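Side-chain contact in catalase (PDB 2J2M), which catalyses the breakdown of hydrogen peroxide to water and oxygen at a haem iron, as a tetrameric bacterial catalase: residues V381-P385 and N386-D390. Numbering follows the deposited sequence.
Sequences VNYEP and NRYQD
A bend with a cis peptide before Pro385, in the long loop between helix 330-346 and strand 403-404, is spanned by Asn386 ND2 bonded back to Tyr383 O; this loop reaches out to two other subunits of the catalase tetramer. The bond, 2.7 Å from ND2 to Tyr383 O, is nearly straight (170°) and lies in both the amide and the carbonyl plane. On the following side Asn386 starts an Asx turn: OD1 accepts from the backbone N-H of Tyr388 (N to OD1 3.3 Å), which lies in the carbonyl plane, on a lone pair. With CG set between the backbone N and the carbonyl carbon (chi1 52°), ND2 faces back to Tyr383 O and OD1 on to Tyr388 N. Tyr366 OH and Lys393 NZ, from the same chain, supply further bonds to ND2 and OD1. Cutting the side chain back to an alanine would probably leave both Tyr383 O and the Tyr388 N-H without their amide partner. Tyr383 CE1 meets Asn386 CB at 3.4 Å, the ring standing almost perpendicular (87°) to the amide. Val381 CG1 lies against that amide, 3.5 Å from ND2. Tyr383 OH bonds to Asp165 of a neighbouring subunit, and Arg387 NH1 forms a salt bridge with Asp161 of that same subunit. Arg387 CG lies 3.5 Å above the centre of the Tyr388 ring, and its NH1 donates to Tyr388 OH. The other methyl of Val381, CG2, rests 3.6 Å from Tyr388 CE1.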
ATOM      1  N   VAL A 381      18.190  21.313   5.104  1.00 14.98           N
ATOM      2  CA  VAL A 381      17.641  21.843   6.346  1.00 14.07           C
ATOM      3  C   VAL A 381      16.185  21.432   6.503  1.00 14.07           C
ATOM      4  O   VAL A 381      15.255  22.164   6.108  1.00 13.52           O
ATOM      5  CB  VAL A 381      17.774  23.387   6.433  1.00 14.14           C
ATOM      6  CG1 VAL A 381      17.341  23.891   7.824  1.00 13.65           C
ATOM      7  CG2 VAL A 381      19.216  23.825   6.112  1.00 12.82           C
ATOM      8  N   ASN A 382      16.004  20.260   7.114  1.00 13.94           N
ATOM      9  CA  ASN A 382      14.678  19.673   7.323  1.00 13.92           C
ATOM     10  C   ASN A 382      14.198  19.721   8.796  1.00 14.14           C
ATOM     11  O   ASN A 382      13.344  18.939   9.220  1.00 13.95           O
ATOM     12  CB  ASN A 382      14.627  18.247   6.734  1.00 13.51           C
ATOM     13  CG  ASN A 382      15.657  17.287   7.367  1.00 14.46           C
ATOM     14  OD1 ASN A 382      16.289  17.592   8.388  1.00 16.90           O
ATOM     15  ND2 ASN A 382      15.817  16.116   6.756  1.00 12.55           N
ATOM     16  N   TYR A 383      14.743  20.659   9.568  1.00 14.25           N
ATOM     17  CA  TYR A 383      14.389  20.780  10.989  1.00 14.40           C
ATOM     18  C   TYR A 383      14.227  22.244  11.340  1.00 13.91           C
ATOM     19  O   TYR A 383      14.946  23.080  10.792  1.00 14.35           O
ATOM     20  CB  TYR A 383      15.469  20.136  11.883  1.00 14.81           C
ATOM     21  CG  TYR A 383      16.819  20.772  11.712  1.00 14.88           C
ATOM     22  CD1 TYR A 383      17.229  21.810  12.552  1.00 15.64           C
ATOM     23  CD2 TYR A 383      17.680  20.363  10.698  1.00 15.63           C
ATOM     24  CE1 TYR A 383      18.480  22.418  12.407  1.00 14.84           C
ATOM     25  CE2 TYR A 383      18.941  20.981  10.530  1.00 16.89           C
ATOM     26  CZ  TYR A 383      19.325  22.011  11.399  1.00 15.64           C
ATOM     27  OH  TYR A 383      20.551  22.626  11.259  1.00 15.24           O
ATOM     28  N   GLU A 384      13.285  22.541  12.240  1.00 13.22           N
ATOM     29  CA  GLU A 384      13.071  23.894  12.794  1.00 12.83           C
ATOM     30  C   GLU A 384      12.882  23.811  14.315  1.00 13.04           C
ATOM     31  O   GLU A 384      12.236  22.894  14.801  1.00 13.38           O
ATOM     32  CB  GLU A 384      11.829  24.519  12.171  1.00 13.18           C
ATOM     33  CG  GLU A 384      11.762  26.035  12.205  1.00 12.15           C
ATOM     34  CD  GLU A 384      11.204  26.604  13.490  1.00 10.99           C
ATOM     35  OE1 GLU A 384      11.460  27.796  13.732  1.00 11.74           O
ATOM     36  OE2 GLU A 384      10.516  25.890  14.260  1.00 12.22           O
ATOM     37  N   PRO A 385      13.460  24.744  15.086  1.00 13.28           N
ATOM     38  CA  PRO A 385      14.339  25.861  14.721  1.00 13.63           C
ATOM     39  C   PRO A 385      15.669  25.412  14.118  1.00 13.53           C
ATOM     40  O   PRO A 385      16.114  24.282  14.325  1.00 13.35           O
ATOM     41  CB  PRO A 385      14.552  26.605  16.053  1.00 12.87           C
ATOM     42  CG  PRO A 385      14.367  25.572  17.082  1.00 13.60           C
ATOM     43  CD  PRO A 385      13.240  24.699  16.543  1.00 13.61           C
ATOM     44  N   ASN A 386      16.245  26.309  13.331  1.00 14.38           N
ATOM     45  CA  ASN A 386      17.569  26.149  12.741  1.00 15.14           C
ATOM     46  C   ASN A 386      18.243  27.535  12.712  1.00 15.52           C
ATOM     47  O   ASN A 386      17.606  28.528  13.113  1.00 14.86           O
ATOM     48  CB  ASN A 386      17.462  25.528  11.340  1.00 15.03           C
ATOM     49  CG  ASN A 386      16.495  26.256  10.449  1.00 14.96           C
ATOM     50  OD1 ASN A 386      16.737  27.387  10.048  1.00 16.29           O
ATOM     51  ND2 ASN A 386      15.397  25.614  10.133  1.00 15.15           N
ATOM     52  N   ARG A 387      19.497  27.589  12.247  1.00 16.22           N
ATOM     53  CA  ARG A 387      20.318  28.810  12.249  1.00 17.54           C
ATOM     54  C   ARG A 387      20.154  29.706  11.019  1.00 18.96           C
ATOM     55  O   ARG A 387      20.661  30.834  10.979  1.00 19.48           O
ATOM     56  CB  ARG A 387      21.810  28.461  12.395  1.00 17.78           C
ATOM     57  CG  ARG A 387      22.406  27.664  11.239  1.00 16.31           C
ATOM     58  CD  ARG A 387      23.908  27.399  11.447  1.00 16.02           C
ATOM     59  NE  ARG A 387      24.204  26.443  12.519  1.00 14.30           N
ATOM     60  CZ  ARG A 387      24.439  25.133  12.355  1.00 13.14           C
ATOM     61  NH1 ARG A 387      24.427  24.568  11.154  1.00 10.60           N
ATOM     62  NH2 ARG A 387      24.717  24.377  13.404  1.00 13.22           N
ATOM     63  N   TYR A 388      19.464  29.202  10.010  1.00 20.16           N
ATOM     64  CA  TYR A 388      19.455  29.849   8.711  1.00 20.59           C
ATOM     65  C   TYR A 388      18.254  30.778   8.597  1.00 21.41           C
ATOM     66  O   TYR A 388      17.119  30.406   8.900  1.00 21.78           O
ATOM     67  CB  TYR A 388      19.477  28.788   7.612  1.00 20.68           C
ATOM     68  CG  TYR A 388      20.594  27.763   7.771  1.00 20.39           C
ATOM     69  CD1 TYR A 388      20.349  26.503   8.348  1.00 20.87           C
ATOM     70  CD2 TYR A 388      21.889  28.044   7.339  1.00 20.97           C
ATOM     71  CE1 TYR A 388      21.372  25.544   8.491  1.00 18.50           C
ATOM     72  CE2 TYR A 388      22.923  27.093   7.470  1.00 20.55           C
ATOM     73  CZ  TYR A 388      22.644  25.856   8.049  1.00 20.45           C
ATOM     74  OH  TYR A 388      23.651  24.952   8.183  1.00 21.35           O
ATOM     75  N   GLN A 389      18.521  32.008   8.185  1.00 22.23           N
ATOM     76  CA  GLN A 389      17.495  33.043   8.140  1.00 23.15           C
ATOM     77  C   GLN A 389      16.585  32.903   6.922  1.00 22.49           C
ATOM     78  O   GLN A 389      15.457  33.369   6.957  1.00 21.88           O
ATOM     79  CB  GLN A 389      18.128  34.451   8.161  1.00 23.57           C
ATOM     80  CG  GLN A 389      17.544  35.355   9.247  1.00 27.07           C
ATOM     81  CD  GLN A 389      17.516  36.829   8.848  1.00 31.62           C
ATOM     82  OE1 GLN A 389      18.558  37.505   8.792  1.00 32.63           O
ATOM     83  NE2 GLN A 389      16.311  37.337   8.572  1.00 31.84           N
ATOM     84  N   ASP A 390      17.084  32.267   5.861  1.00 22.38           N
ATOM     85  CA  ASP A 390      16.331  32.133   4.621  1.00 22.93           C
ATOM     86  C   ASP A 390      15.485  30.863   4.499  1.00 21.84           C
ATOM     87  O   ASP A 390      14.819  30.655   3.480  1.00 21.94           O
ATOM     88  CB  ASP A 390      17.226  32.329   3.386  1.00 23.47           C
ATOM     89  CG  ASP A 390      18.308  31.256   3.252  1.00 28.87           C
ATOM     90  OD1 ASP A 390      18.789  30.730   4.301  1.00 33.64           O
ATOM     91  OD2 ASP A 390      18.712  30.948   2.088  1.00 32.32           O
TER